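Local structure of elongation factor G (2DY1) at residues D141-L146 against I159-Y164; M297-Y302 against P351-L356; V483-E488 against L558-V563. The protein binds GTP with a magnesium ion and, as an elongation factor G relative, probably acts as a GTPase in the elongation phase of protein synthesis. All coordinates share one frame; numbering follows the deposited sequence.

Contact 1. Residues D141-L146 against I159-Y164; sequences DYYALL and IDLPLY
Y142 and Y143 leave the first turn of helix 142-153 and meet L161 and P162 of the strand in different ways. Y142 points toward the strand. With CG anti to the backbone N (chi1 -169°), the base of its ring comes to lie beside P162 CD and CG. The Y142 and P162 side chains meet at a slant, with Y142 CD2 3.4 Å from P162 CD. L161 CD2 sits at the edge of the Y142 ring, near its plane, 4.0 Å from Y142 CE2. The phenol then donates a hydrogen bond from Y142 OH to D160 O, 3.0 Å long. The donor stands 44° above the carbonyl plane. This bond ties the tip of the ring to the strand backbone.

The CB bond of Y143 points neither toward the strand nor away from it, but the end of the side chain comes nearer. Its side chain crosses that of L161 at about a right angle, with Y143 CE2 3.7 Å from L161 CD2. The same methyl also touches L146 CD1, so L161 CD2 packs against three side chains of the helix. P162 CD is likewise shared, between the Y142 ring and Y143 OH. Water 2 lies in the plane of the Y143 ring, at its edge. It accepts from Y143 OH and donates to P162 O, 2.7 Å from each. Water 1 links Y142 N to Y164 OH. At the helix start, D141 is the N-cap, and its OD1 takes weak bonds from Y143 N and A144 N.

Y142 also packs on V250 and L252 of strand 248-252, and D160 OD2 accepts from L252 N. Helix and strand run nearly antiparallel, at 168°. This is a helix packed on the central sheet of an alpha/beta P-loop GTPase domain.

Contact 2. Residues M297-Y302 against P351-L356; sequences MGQVAY and PKAEGL
P351 CA packs 4.3 Å from V300 CG2, where the loop leaves strand 347-350. That strand lies beside 298-307, at the edge of an antiparallel sheet in domain 2, the beta-barrel domain of the translation-factor GTPases. A backbone bond between A301 and V350 belongs to that pairing. K352 sends its side chain away from strand 298-307, but its N donates to water 3, which lies within hydrogen-bonding distance of both M297 O and Q299 O. A353 comes back to the strand. Its N donates to Q299 O at 3.0 Å, nearly straight at the hydrogen, from 43° above the carbonyl plane. A353 CB meets A301 CB at 3.6 Å, methyl to methyl.

A353 also begins a type I beta turn that ends at L356, closed by L356 N bonding to A353 O. E354 starts away from the strand, but its chain bends at chi2 (68°), which carries CD back. E354 OE2 accepts from Q299 N and is met from above the carboxylate plane. Q299 itself runs extended over the turn, with Q299 CG 3.5 Å from A353 O. An alanine here removes CG and CD, which pack on A353 O and E354 CA, and would probably open a gap between the strand and the turn. L356 packs on the same methyl of A301 as A353 does: L356 CB lies 3.8 Å and L356 CD1 3.9 Å from A301 CB.

Contact 3. Residues V483-E488 against L558-V563; sequences VWLRLE and LAFKKV
L485 and L487 of the strand make most of the apolar contact with A559, F560 and V563 of the helix. L485 CB meets A559 CB at 3.9 Å. L485 CD2 reaches the helix backbone, 3.6 Å from F560 CA. The L485 side chain therefore lies against the main chain of the helix as well as its side chains. L487, two residues on, points to the same side of the strand. Its branch point packs on V563, with L487 CG 3.7 Å from V563 CG1, and the two side chains cross obliquely. L487 meets F560 differently, at about a right angle. Both of its methyls approach the ring near CD2 and CE2, with L487 CD1 4.0 Å from F560 CE2.

Here helix 549-566 packs on one side of the mixed sheet of domain IV, a domain of the S5 clan. Strand and helix run at 41° to each other, with axes 8.3 Å apart. The layer continues into helix 509-520, where I516 touches both L485 and F560. The ring of F560 also meets that of F533.

Backbone atoms take part through packing. V563 CG2 rests 3.6 Å from L485 O, and A559 CB lies near V483 O.

The salt bridge of the strand lies on the side turned away from the helix. R486 NE bonds to E488 OE2 at 2.8 Å. The carboxylate oxygen lies at the edge of the guanidinium, in its plane, and receives NE on its anti side. R486 NH1 has a second acidic partner, E465 of neighbouring strand 464-474.

How the contacts relate
Along the chain, contact 1 comes first. It closes a short loop in the GTP-binding domain, with only 12 residues between its segments, and joins helix 142-153 to strand 156-165 of the central sheet. Contact 2 follows in domain 2. It closes a loop of 48 residues, mostly strand, and ties strand 298-307 to the turn after strand 347-350. Contact 3 closes the longest loop, 69 residues, and joins strand to helix in domain IV. The three loops lie in series; none nests within or crosses another. Contacts 1 and 3 lie on opposite sides of the chain's centre, with centres about 78 Å apart. Each contact is internal to one domain.

Contact 1. Residues D141-L146 against I159-Y164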
loop_
_atom_site.group_PDB
_atom_site.type_symbol
_atom_site.label_atom_id
_atom_site.label_comp_id
_atom_site.label_asym_id
_atom_site.label_seq_id
_atom_site.Cartn_x
_atom_site.Cartn_y
_atom_site.Cartn_z
ATOM N N ASP A 141 22.743 22.117 -2.371
ATOM C CA ASP A 141 23.720 22.115 -3.460
ATOM C C ASP A 141 23.146 21.345 -4.650
ATOM O O ASP A 141 23.212 20.111 -4.712
ATOM C CB ASP A 141 25.029 21.458 -2.997
ATOM C CG ASP A 141 26.088 21.434 -4.092
ATOM O OD1 ASP A 141 25.778 21.861 -5.219
ATOM O OD2 ASP A 141 27.231 20.992 -3.837
ATOM N N TYR A 142 22.610 22.091 -5.602
ATOM C CA TYR A 142 21.984 21.493 -6.770
ATOM C C TYR A 142 22.922 20.636 -7.606
ATOM O O TYR A 142 22.525 19.598 -8.120
ATOM C CB TYR A 142 21.399 22.590 -7.649
ATOM C CG TYR A 142 20.508 22.093 -8.754
ATOM C CD1 TYR A 142 19.187 21.728 -8.486
ATOM C CD2 TYR A 142 20.967 22.021 -10.061
ATOM C CE1 TYR A 142 18.341 21.307 -9.509
ATOM C CE2 TYR A 142 20.116 21.590 -11.096
ATOM C CZ TYR A 142 18.815 21.245 -10.801
ATOM O OH TYR A 142 17.966 20.870 -11.823
ATOM N N TYR A 143 24.171 21.061 -7.743
ATOM C CA TYR A 143 25.107 20.310 -8.552
ATOM C C TYR A 143 25.468 18.970 -7.939
ATOM O O TYR A 143 25.579 17.981 -8.656
ATOM C CB TYR A 143 26.333 21.175 -8.839
ATOM C CG TYR A 143 25.935 22.378 -9.660
ATOM C CD1 TYR A 143 25.523 23.568 -9.050
ATOM C CD2 TYR A 143 25.855 22.283 -11.044
ATOM C CE1 TYR A 143 25.034 24.638 -9.812
ATOM C CE2 TYR A 143 25.372 23.334 -11.816
ATOM C CZ TYR A 143 24.963 24.507 -11.192
ATOM O OH TYR A 143 24.494 25.542 -11.965
ATOM N N ALA A 144 25.621 18.925 -6.616
ATOM C CA ALA A 144 25.917 17.670 -5.947
ATOM C C ALA A 144 24.671 16.783 -6.055
ATOM O O ALA A 144 24.782 15.566 -6.179
ATOM C CB ALA A 144 26.276 17.917 -4.478
ATOM N N LEU A 145 23.487 17.399 -6.003
ATOM C CA LEU A 145 22.244 16.639 -6.118
ATOM C C LEU A 145 22.175 15.983 -7.490
ATOM O O LEU A 145 21.828 14.817 -7.586
ATOM C CB LEU A 145 21.032 17.551 -5.904
ATOM C CG LEU A 145 19.682 16.861 -6.148
ATOM C CD1 LEU A 145 19.484 15.695 -5.188
ATOM C CD2 LEU A 145 18.570 17.879 -5.971
ATOM N N LEU A 146 22.529 16.709 -8.550
ATOM C CA LEU A 146 22.516 16.091 -9.881
ATOM C C LEU A 146 23.442 14.865 -9.916
ATOM O O LEU A 146 23.100 13.839 -10.508
ATOM C CB LEU A 146 22.950 17.088 -10.955
ATOM C CG LEU A 146 22.001 18.243 -11.272
ATOM C CD1 LEU A 146 22.573 19.070 -12.428
ATOM C CD2 LEU A 146 20.635 17.670 -11.665
ATOM N N ILE A 159 17.618 19.706 -17.378
ATOM C CA ILE A 159 16.988 20.675 -18.257
ATOM C C ILE A 159 17.281 22.062 -17.711
ATOM O O ILE A 159 17.540 23.005 -18.460
ATOM C CB ILE A 159 15.441 20.490 -18.291
ATOM C CG1 ILE A 159 15.096 19.092 -18.813
ATOM C CG2 ILE A 159 14.785 21.600 -19.104
ATOM C CD1 ILE A 159 15.707 18.764 -20.160
ATOM N N ASP A 160 17.240 22.178 -16.385
ATOM C CA ASP A 160 17.443 23.465 -15.731
ATOM C C ASP A 160 18.624 23.441 -14.787
ATOM O O ASP A 160 18.951 22.395 -14.215
ATOM C CB ASP A 160 16.252 23.810 -14.817
ATOM C CG ASP A 160 14.942 23.908 -15.555
ATOM O OD1 ASP A 160 14.910 24.610 -16.587
ATOM O OD2 ASP A 160 13.940 23.305 -15.080
ATOM N N LEU A 161 19.218 24.622 -14.626
ATOM C CA LEU A 161 20.260 24.862 -13.629
ATOM C C LEU A 161 19.717 26.083 -12.865
ATOM O O LEU A 161 18.923 26.857 -13.379
ATOM C CB LEU A 161 21.608 25.182 -14.267
ATOM C CG LEU A 161 22.244 24.010 -15.005
ATOM C CD1 LEU A 161 23.561 24.504 -15.608
ATOM C CD2 LEU A 161 22.481 22.815 -14.089
ATOM N N PRO A 162 20.140 26.264 -11.616
ATOM C CA PRO A 162 19.633 27.406 -10.857
ATOM C C PRO A 162 20.260 28.749 -11.172
ATOM O O PRO A 162 21.476 28.843 -11.414
ATOM C CB PRO A 162 19.884 27.000 -9.408
ATOM C CG PRO A 162 21.106 26.116 -9.502
ATOM C CD PRO A 162 20.956 25.356 -10.797
ATOM N N LEU A 163 19.422 29.783 -11.199
ATOM C CA LEU A 163 19.936 31.137 -11.379
ATOM C C LEU A 163 20.028 31.754 -9.994
ATOM O O LEU A 163 19.048 31.797 -9.257
ATOM C CB LEU A 163 19.009 31.981 -12.258
ATOM C CG LEU A 163 19.480 33.421 -12.449
ATOM C CD1 LEU A 163 20.772 33.393 -13.272
ATOM C CD2 LEU A 163 18.415 34.240 -13.186
ATOM N N TYR A 164 21.225 32.201 -9.617
ATOM C CA TYR A 164 21.425 32.833 -8.320
ATOM C C TYR A 164 21.799 34.295 -8.469
ATOM O O TYR A 164 22.393 34.700 -9.473
ATOM C CB TYR A 164 22.573 32.174 -7.556
ATOM C CG TYR A 164 22.281 30.791 -7.033
ATOM C CD1 TYR A 164 21.594 30.613 -5.830
ATOM C CD2 TYR A 164 22.695 29.663 -7.730
ATOM C CE1 TYR A 164 21.330 29.328 -5.337
ATOM C CE2 TYR A 164 22.444 28.391 -7.245
ATOM C CZ TYR A 164 21.766 28.223 -6.055
ATOM O OH TYR A 164 21.545 26.945 -5.562
HETATM O O HOH W 1 23.339 24.850 -6.030
HETATM O O HOH W 2 23.932 27.911 -10.768
#

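Contact 2. Residues M297-Y302 against P351-L356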
loop_
_atom_site.group_PDB
_atom_site.type_symbol
_atom_site.label_atom_id
_atom_site.label_comp_id
_atom_site.label_asym_id
_atom_site.label_seq_id
_atom_site.Cartn_x
_atom_site.Cartn_y
_atom_site.Cartn_z
ATOM N N MET A 297 -21.659 13.107 0.159
ATOM C CA MET A 297 -21.444 13.128 -1.297
ATOM C C MET A 297 -21.792 11.802 -1.951
ATOM O O MET A 297 -22.109 11.763 -3.149
ATOM C CB MET A 297 -19.978 13.479 -1.620
ATOM C CG MET A 297 -19.661 13.666 -3.112
ATOM S SD MET A 297 -20.397 15.154 -3.864
ATOM C CE MET A 297 -19.667 15.038 -5.590
ATOM N N GLY A 298 -21.759 10.720 -1.178
ATOM C CA GLY A 298 -22.039 9.415 -1.750
ATOM C C GLY A 298 -20.769 8.922 -2.437
ATOM O O GLY A 298 -19.762 9.628 -2.443
ATOM N N GLN A 299 -20.813 7.728 -3.016
ATOM C CA GLN A 299 -19.642 7.154 -3.663
ATOM C C GLN A 299 -19.326 7.799 -5.008
ATOM O O GLN A 299 -20.211 8.015 -5.827
ATOM C CB GLN A 299 -19.832 5.638 -3.824
ATOM C CG GLN A 299 -18.647 4.891 -4.481
ATOM C CD GLN A 299 -18.567 3.422 -4.089
ATOM O OE1 GLN A 299 -17.976 2.603 -4.799
ATOM N NE2 GLN A 299 -19.134 3.083 -2.941
ATOM N N VAL A 300 -18.058 8.163 -5.199
ATOM C CA VAL A 300 -17.600 8.738 -6.456
ATOM C C VAL A 300 -16.453 7.848 -6.932
ATOM O O VAL A 300 -15.505 7.606 -6.192
ATOM C CB VAL A 300 -17.075 10.193 -6.293
ATOM C CG1 VAL A 300 -16.478 10.676 -7.610
ATOM C CG2 VAL A 300 -18.211 11.114 -5.877
ATOM N N ALA A 301 -16.555 7.357 -8.167
ATOM C CA ALA A 301 -15.539 6.501 -8.761
ATOM C C ALA A 301 -14.683 7.385 -9.652
ATOM O O ALA A 301 -15.194 8.240 -10.389
ATOM C CB ALA A 301 -16.199 5.379 -9.581
ATOM N N TYR A 302 -13.369 7.211 -9.552
ATOM C CA TYR A 302 -12.449 8.002 -10.349
ATOM C C TYR A 302 -11.920 7.111 -11.447
ATOM O O TYR A 302 -11.281 6.093 -11.190
ATOM C CB TYR A 302 -11.327 8.531 -9.458
ATOM C CG TYR A 302 -11.865 9.546 -8.466
ATOM C CD1 TYR A 302 -11.721 10.912 -8.678
ATOM C CD2 TYR A 302 -12.567 9.126 -7.341
ATOM C CE1 TYR A 302 -12.272 11.838 -7.779
ATOM C CE2 TYR A 302 -13.119 10.046 -6.448
ATOM C CZ TYR A 302 -12.967 11.381 -6.674
ATOM O OH TYR A 302 -13.524 12.264 -5.778
ATOM N N PRO A 351 -20.335 10.240 -10.196
ATOM C CA PRO A 351 -21.110 10.270 -8.942
ATOM C C PRO A 351 -22.130 9.134 -8.879
ATOM O O PRO A 351 -22.360 8.453 -9.878
ATOM C CB PRO A 351 -21.753 11.648 -8.976
ATOM C CG PRO A 351 -22.059 11.812 -10.438
ATOM C CD PRO A 351 -20.755 11.333 -11.093
ATOM N N LYS A 352 -22.724 8.928 -7.702
ATOM C CA LYS A 352 -23.698 7.849 -7.477
ATOM C C LYS A 352 -23.092 6.552 -7.993
ATOM O O LYS A 352 -23.751 5.756 -8.657
ATOM C CB LYS A 352 -24.999 8.131 -8.234
ATOM C CG LYS A 352 -25.698 9.424 -7.862
ATOM C CD LYS A 352 -26.846 9.688 -8.834
ATOM C CE LYS A 352 -27.575 10.986 -8.527
ATOM N NZ LYS A 352 -28.622 11.280 -9.548
ATOM N N ALA A 353 -21.825 6.339 -7.666
ATOM C CA ALA A 353 -21.097 5.178 -8.150
ATOM C C ALA A 353 -21.016 3.984 -7.203
ATOM O O ALA A 353 -20.026 3.271 -7.207
ATOM C CB ALA A 353 -19.679 5.619 -8.545
ATOM N N GLU A 354 -22.048 3.747 -6.400
ATOM C CA GLU A 354 -22.000 2.626 -5.477
ATOM C C GLU A 354 -21.673 1.268 -6.126
ATOM O O GLU A 354 -21.154 0.372 -5.465
ATOM C CB GLU A 354 -23.318 2.538 -4.699
ATOM C CG GLU A 354 -23.452 3.527 -3.527
ATOM C CD GLU A 354 -23.552 5.007 -3.928
ATOM O OE1 GLU A 354 -24.032 5.333 -5.034
ATOM O OE2 GLU A 354 -23.173 5.865 -3.103
ATOM N N GLY A 355 -21.954 1.111 -7.410
ATOM C CA GLY A 355 -21.642 -0.166 -8.041
ATOM C C GLY A 355 -20.290 -0.259 -8.728
ATOM O O GLY A 355 -19.959 -1.298 -9.306
ATOM N N LEU A 356 -19.497 0.803 -8.652
ATOM C CA LEU A 356 -18.180 0.842 -9.309
ATOM C C LEU A 356 -17.089 0.779 -8.248
ATOM O O LEU A 356 -17.002 1.660 -7.399
ATOM C CB LEU A 356 -18.023 2.133 -10.119
ATOM C CG LEU A 356 -18.983 2.298 -11.305
ATOM C CD1 LEU A 356 -18.765 3.650 -11.992
ATOM C CD2 LEU A 356 -18.762 1.143 -12.281
HETATM O O HOH W 3 -22.029 10.411 -5.316
#

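Contact 3. Residues V483-E488 against L558-V563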
loop_
_atom_site.group_PDB
_atom_site.type_symbol
_atom_site.label_atom_id
_atom_site.label_comp_id
_atom_site.label_asym_id
_atom_site.label_seq_id
_atom_site.Cartn_x
_atom_site.Cartn_y
_atom_site.Cartn_z
ATOM N N VAL A 483 -15.773 -45.284 22.974
ATOM C CA VAL A 483 -14.506 -45.089 22.283
ATOM C C VAL A 483 -13.297 -45.160 23.196
ATOM O O VAL A 483 -13.274 -44.536 24.260
ATOM C CB VAL A 483 -14.506 -43.672 21.595
ATOM C CG1 VAL A 483 -13.159 -43.385 20.943
ATOM C CG2 VAL A 483 -15.626 -43.593 20.574
ATOM N N TRP A 484 -12.292 -45.940 22.803
ATOM C CA TRP A 484 -11.062 -45.974 23.557
ATOM C C TRP A 484 -10.064 -45.197 22.694
ATOM O O TRP A 484 -9.810 -45.542 21.527
ATOM C CB TRP A 484 -10.582 -47.400 23.807
ATOM C CG TRP A 484 -11.372 -48.055 24.892
ATOM C CD1 TRP A 484 -12.553 -48.724 24.754
ATOM C CD2 TRP A 484 -11.053 -48.078 26.294
ATOM N NE1 TRP A 484 -12.988 -49.168 25.991
ATOM C CE2 TRP A 484 -12.090 -48.784 26.949
ATOM C CE3 TRP A 484 -9.990 -47.573 27.058
ATOM C CZ2 TRP A 484 -12.096 -48.997 28.339
ATOM C CZ3 TRP A 484 -9.995 -47.788 28.441
ATOM C CH2 TRP A 484 -11.043 -48.493 29.062
ATOM N N LEU A 485 -9.494 -44.163 23.300
ATOM C CA LEU A 485 -8.575 -43.244 22.635
ATOM C C LEU A 485 -7.195 -43.146 23.279
ATOM O O LEU A 485 -7.075 -43.019 24.493
ATOM C CB LEU A 485 -9.193 -41.840 22.661
ATOM C CG LEU A 485 -8.306 -40.692 22.160
ATOM C CD1 LEU A 485 -8.207 -40.778 20.640
ATOM C CD2 LEU A 485 -8.927 -39.343 22.560
ATOM N N ARG A 486 -6.156 -43.194 22.452
ATOM C CA ARG A 486 -4.786 -43.028 22.928
ATOM C C ARG A 486 -4.276 -41.748 22.250
ATOM O O ARG A 486 -4.436 -41.578 21.044
ATOM C CB ARG A 486 -3.926 -44.231 22.500
ATOM C CG ARG A 486 -2.466 -44.181 22.919
ATOM C CD ARG A 486 -1.748 -45.406 22.347
ATOM N NE ARG A 486 -0.322 -45.480 22.666
ATOM C CZ ARG A 486 0.172 -45.892 23.831
ATOM N NH1 ARG A 486 -0.631 -46.271 24.815
ATOM N NH2 ARG A 486 1.487 -45.940 24.009
ATOM N N LEU A 487 -3.685 -40.849 23.036
ATOM C CA LEU A 487 -3.119 -39.600 22.519
ATOM C C LEU A 487 -1.608 -39.654 22.685
ATOM O O LEU A 487 -1.100 -40.031 23.740
ATOM C CB LEU A 487 -3.652 -38.385 23.297
ATOM C CG LEU A 487 -5.132 -38.046 23.145
ATOM C CD1 LEU A 487 -5.423 -36.784 23.961
ATOM C CD2 LEU A 487 -5.491 -37.820 21.677
ATOM N N GLU A 488 -0.882 -39.275 21.645
ATOM C CA GLU A 488 0.571 -39.290 21.722
ATOM C C GLU A 488 1.122 -37.980 21.214
ATOM O O GLU A 488 0.630 -37.432 20.221
ATOM C CB GLU A 488 1.138 -40.409 20.858
ATOM C CG GLU A 488 0.565 -41.772 21.166
ATOM C CD GLU A 488 1.180 -42.859 20.310
ATOM O OE1 GLU A 488 1.648 -42.553 19.190
ATOM O OE2 GLU A 488 1.182 -44.025 20.756
ATOM N N LEU A 558 -15.535 -36.747 24.822
ATOM C CA LEU A 558 -15.322 -37.082 26.226
ATOM C C LEU A 558 -13.991 -37.778 26.389
ATOM O O LEU A 558 -13.249 -37.509 27.338
ATOM C CB LEU A 558 -16.448 -37.991 26.733
ATOM C CG LEU A 558 -17.830 -37.355 26.917
ATOM C CD1 LEU A 558 -18.824 -38.412 27.395
ATOM C CD2 LEU A 558 -17.737 -36.218 27.933
ATOM N N ALA A 559 -13.682 -38.676 25.452
ATOM C CA ALA A 559 -12.421 -39.394 25.503
ATOM C C ALA A 559 -11.271 -38.405 25.355
ATOM O O ALA A 559 -10.296 -38.472 26.095
ATOM C CB ALA A 559 -12.369 -40.465 24.394
ATOM N N PHE A 560 -11.382 -37.477 24.408
ATOM C CA PHE A 560 -10.309 -36.508 24.228
ATOM C C PHE A 560 -10.058 -35.678 25.494
ATOM O O PHE A 560 -8.918 -35.529 25.940
ATOM C CB PHE A 560 -10.605 -35.582 23.042
ATOM C CG PHE A 560 -9.486 -34.627 22.747
ATOM C CD1 PHE A 560 -9.413 -33.396 23.399
ATOM C CD2 PHE A 560 -8.458 -34.990 21.881
ATOM C CE1 PHE A 560 -8.321 -32.533 23.196
ATOM C CE2 PHE A 560 -7.359 -34.138 21.672
ATOM C CZ PHE A 560 -7.296 -32.912 22.334
ATOM N N LYS A 561 -11.122 -35.143 26.081
ATOM C CA LYS A 561 -10.973 -34.333 27.292
ATOM C C LYS A 561 -10.311 -35.099 28.435
ATOM O O LYS A 561 -9.395 -34.594 29.091
ATOM C CB LYS A 561 -12.338 -33.823 27.752
ATOM C CG LYS A 561 -13.100 -33.023 26.710
ATOM C CD LYS A 561 -12.407 -31.709 26.370
ATOM C CE LYS A 561 -13.289 -30.847 25.466
ATOM N NZ LYS A 561 -12.658 -29.540 25.122
ATOM N N LYS A 562 -10.771 -36.324 28.677
ATOM C CA LYS A 562 -10.208 -37.143 29.746
ATOM C C LYS A 562 -8.744 -37.472 29.498
ATOM O O LYS A 562 -7.894 -37.296 30.367
ATOM C CB LYS A 562 -11.002 -38.451 29.868
ATOM C CG LYS A 562 -10.420 -39.435 30.873
ATOM C CD LYS A 562 -11.141 -40.787 30.833
ATOM C CE LYS A 562 -12.655 -40.635 31.014
ATOM N NZ LYS A 562 -13.371 -41.958 31.075
ATOM N N VAL A 563 -8.443 -37.949 28.292
ATOM C CA VAL A 563 -7.081 -38.337 27.989
ATOM C C VAL A 563 -6.076 -37.188 27.938
ATOM O O VAL A 563 -4.958 -37.321 28.436
ATOM C CB VAL A 563 -7.033 -39.146 26.664
ATOM C CG1 VAL A 563 -5.618 -39.638 26.401
ATOM C CG2 VAL A 563 -7.994 -40.335 26.761
#